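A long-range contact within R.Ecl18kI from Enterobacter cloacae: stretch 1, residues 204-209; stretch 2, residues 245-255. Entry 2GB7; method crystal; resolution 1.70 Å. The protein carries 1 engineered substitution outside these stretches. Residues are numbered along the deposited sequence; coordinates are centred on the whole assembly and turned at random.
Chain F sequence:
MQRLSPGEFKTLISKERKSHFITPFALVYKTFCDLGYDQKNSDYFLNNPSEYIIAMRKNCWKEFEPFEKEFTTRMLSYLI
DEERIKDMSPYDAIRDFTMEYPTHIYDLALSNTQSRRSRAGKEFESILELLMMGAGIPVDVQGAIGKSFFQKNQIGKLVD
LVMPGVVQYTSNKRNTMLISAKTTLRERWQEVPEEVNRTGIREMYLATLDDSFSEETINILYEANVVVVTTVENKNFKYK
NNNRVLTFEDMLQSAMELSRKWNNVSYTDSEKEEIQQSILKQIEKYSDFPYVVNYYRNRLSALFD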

# COMPACT_ATOMS: atom_id res chain seq x y z
N MET F 204 15.31 -10.21 10.78
CA MET F 204 13.90 -10.56 10.57
C MET F 204 13.78 -11.35 9.28
O MET F 204 14.40 -11.02 8.26
CB MET F 204 12.98 -9.31 10.53
CG MET F 204 11.48 -9.58 10.92
SD MET F 204 10.43 -8.16 10.71
CE MET F 204 11.45 -6.85 11.38
N TYR F 205 12.93 -12.35 9.34
CA TYR F 205 12.63 -13.12 8.12
C TYR F 205 11.39 -12.50 7.54
O TYR F 205 10.41 -12.28 8.26
CB TYR F 205 12.35 -14.56 8.49
CG TYR F 205 13.63 -15.25 8.97
CD1 TYR F 205 14.34 -16.07 8.11
CD2 TYR F 205 14.12 -14.99 10.24
CE1 TYR F 205 15.52 -16.68 8.53
CE2 TYR F 205 15.31 -15.54 10.66
CZ TYR F 205 15.99 -16.41 9.80
OH TYR F 205 17.16 -17.01 10.22
N LEU F 206 11.42 -12.24 6.23
CA LEU F 206 10.31 -11.61 5.50
C LEU F 206 9.78 -12.60 4.50
O LEU F 206 10.38 -12.81 3.44
CB LEU F 206 10.79 -10.34 4.80
CG LEU F 206 9.76 -9.67 3.87
CD1 LEU F 206 8.54 -9.34 4.71
CD2 LEU F 206 10.33 -8.40 3.17
N ALA F 207 8.68 -13.24 4.88
CA ALA F 207 8.08 -14.26 4.02
C ALA F 207 7.30 -13.59 2.91
O ALA F 207 6.50 -12.69 3.18
CB ALA F 207 7.12 -15.09 4.83
N THR F 208 7.44 -14.08 1.67
CA THR F 208 6.67 -13.46 0.55
C THR F 208 6.38 -14.46 -0.54
O THR F 208 7.03 -15.48 -0.62
CB THR F 208 7.44 -12.23 -0.07
OG1 THR F 208 6.59 -11.52 -0.97
CG2 THR F 208 8.68 -12.68 -0.83
N LEU F 209 5.36 -14.16 -1.36
CA LEU F 209 5.09 -14.94 -2.55
C LEU F 209 5.52 -14.21 -3.82
O LEU F 209 5.37 -14.74 -4.93
CB LEU F 209 3.58 -15.26 -2.61
CG LEU F 209 3.17 -16.17 -1.46
CD1 LEU F 209 1.70 -16.49 -1.46
CD2 LEU F 209 3.99 -17.48 -1.43
N VAL F 245 18.57 -15.11 -0.79
CA VAL F 245 17.15 -15.39 -0.81
C VAL F 245 16.98 -16.82 -0.30
O VAL F 245 17.69 -17.74 -0.76
CB VAL F 245 16.58 -15.25 -2.26
CG1 VAL F 245 15.15 -15.74 -2.32
CG2 VAL F 245 16.68 -13.76 -2.74
N LEU F 246 16.11 -16.99 0.69
CA LEU F 246 15.95 -18.31 1.35
C LEU F 246 14.61 -18.88 0.95
O LEU F 246 13.72 -18.17 0.48
CB LEU F 246 15.96 -18.16 2.87
CG LEU F 246 17.28 -17.85 3.59
CD1 LEU F 246 17.05 -17.85 5.11
CD2 LEU F 246 18.39 -18.78 3.21
N THR F 247 14.46 -20.19 1.13
CA THR F 247 13.17 -20.84 0.95
C THR F 247 12.49 -21.04 2.29
O THR F 247 13.15 -21.01 3.31
CB THR F 247 13.34 -22.23 0.33
OG1 THR F 247 14.13 -23.04 1.22
CG2 THR F 247 14.00 -22.10 -1.02
N PHE F 248 11.18 -21.28 2.30
CA PHE F 248 10.51 -21.65 3.55
C PHE F 248 11.15 -22.87 4.20
O PHE F 248 11.17 -22.98 5.41
CB PHE F 248 9.03 -21.90 3.32
CG PHE F 248 8.30 -20.65 2.99
CD1 PHE F 248 8.07 -19.71 3.97
CD2 PHE F 248 7.89 -20.38 1.69
CE1 PHE F 248 7.37 -18.50 3.64
CE2 PHE F 248 7.23 -19.20 1.37
CZ PHE F 248 6.98 -18.27 2.34
N GLU F 249 11.68 -23.76 3.37
CA GLU F 249 12.39 -24.92 3.91
C GLU F 249 13.60 -24.55 4.78
O GLU F 249 13.81 -25.13 5.86
CB GLU F 249 12.78 -25.82 2.75
CG GLU F 249 11.62 -26.67 2.21
CD GLU F 249 10.55 -25.92 1.41
OE1 GLU F 249 10.71 -24.72 1.07
OE2 GLU F 249 9.53 -26.59 1.07
N ASP F 250 14.38 -23.59 4.29
CA ASP F 250 15.55 -23.06 4.98
C ASP F 250 15.09 -22.45 6.30
O ASP F 250 15.67 -22.74 7.38
CB ASP F 250 16.22 -21.97 4.14
CG ASP F 250 16.81 -22.47 2.84
OD1 ASP F 250 17.22 -23.67 2.76
OD2 ASP F 250 16.94 -21.64 1.90
N MET F 251 14.06 -21.61 6.23
CA MET F 251 13.52 -20.93 7.40
C MET F 251 13.06 -21.91 8.46
O MET F 251 13.36 -21.73 9.64
CB MET F 251 12.37 -19.99 7.03
CG MET F 251 11.98 -19.13 8.23
SD MET F 251 10.62 -18.02 7.78
CE MET F 251 9.26 -19.16 7.81
N LEU F 252 12.32 -22.94 8.06
CA LEU F 252 11.81 -23.92 9.02
C LEU F 252 12.94 -24.70 9.70
O LEU F 252 12.87 -25.00 10.90
CB LEU F 252 10.82 -24.87 8.36
CG LEU F 252 9.36 -24.43 8.47
CD1 LEU F 252 8.86 -24.61 9.92
CD2 LEU F 252 9.10 -22.95 8.02
N GLN F 253 13.96 -25.00 8.94
CA GLN F 253 15.11 -25.69 9.50
C GLN F 253 15.76 -24.82 10.58
O GLN F 253 16.07 -25.29 11.67
CB GLN F 253 16.10 -26.01 8.40
CG GLN F 253 17.24 -26.87 8.91
CD GLN F 253 16.75 -28.21 9.50
OE1 GLN F 253 15.85 -28.86 8.95
NE2 GLN F 253 17.38 -28.63 10.60
N SER F 254 15.92 -23.53 10.27
CA SER F 254 16.50 -22.60 11.25
C SER F 254 15.59 -22.48 12.48
O SER F 254 16.07 -22.49 13.62
CB SER F 254 16.71 -21.24 10.58
OG SER F 254 17.73 -21.38 9.60
N ALA F 255 14.27 -22.42 12.26
CA ALA F 255 13.35 -22.27 13.39
C ALA F 255 13.40 -23.49 14.28
O ALA F 255 13.39 -23.38 15.50
CB ALA F 255 11.90 -22.04 12.90

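What kind of force joins the two stretches? No hydrogen bond crosses between them, so the contact rests on the packing of side chains. The strand in the first stretch and the helix that begins at Phe 248 run in roughly antiparallel directions, at 145°, with their axes 10.6 Å apart at closest approach. That spacing leaves room for side chains between the two backbones, and the nearest CA pairs, Tyr 205 with Met 251 and Ala 207 with Phe 248, pick out the two places where they meet. Together the stretches bury about 300 Å², a modest area in which Tyr 205 has the largest share.

How does Tyr 205 make so much of the contact? Its CA-to-CB bond points toward the second stretch, and with chi1 in the m well the ring reaches several partners at once. Leu 246 meets it at the ring edge, Tyr 205 CE1 lying 3.9 Å from Leu 246 CD1, and the leucine, also directed toward its partner, offers a branched apolar end to the aromatic carbons. Met 251 approaches obliquely, with its CG 3.9 Å from Tyr 205 CD1. Its SD sits 5.0 Å from the centroid of the Tyr 205 ring, 49° off the ring normal, a sulfur-aromatic contact. The long, unbranched methionine is extended at chi1 and chi2, both t, and so lays methylene and sulfur alongside the tyrosine. Farther along the helix the hydroxyl end arrives at Ser 254, where Tyr 205 OH is 4.3 Å from Ser 254 CB, a loose contact with a small side chain. A tyrosine suits this partly exposed position: its ring carbons pack against apolar groups while its polar end extends past them.

What fills the second meeting point? Here a small residue meets a large one. The CB of Ala 207 comes within 3.6 Å of Phe 248 CE1, the shortest approach between the stretches, and lies at the edge of the phenylalanine ring, near its plane. The methyl group is the whole of the alanine side chain, and the ring edge packs directly against it. Although the CA-to-CB bond of Phe 248 points sideways, the end of its side chain comes nearer, and Phe 248 CZ also lies 4.1 Å from the backbone Thr 208 O. Both Ala 207 and Phe 248 are buried, as befits two wholly apolar side chains.

How does the helix begin beside this contact? A pair of side-chain hydrogen bonds within the second stretch caps the helix. Thr 247, at the N-cap, accepts from the first turn, Asp 250 N to Thr 247 OG1 at 3.1 Å, while Thr 247 N donates to Asp 250 OD2 at 3.0 Å. This reciprocal pair ties the strand end to the helix, and the bond from Met 251 N to Thr 247 O, 3.1 Å, begins the regular helical pattern. Phe 248 and Met 251, three residues apart and so about one turn, both pack against the strand.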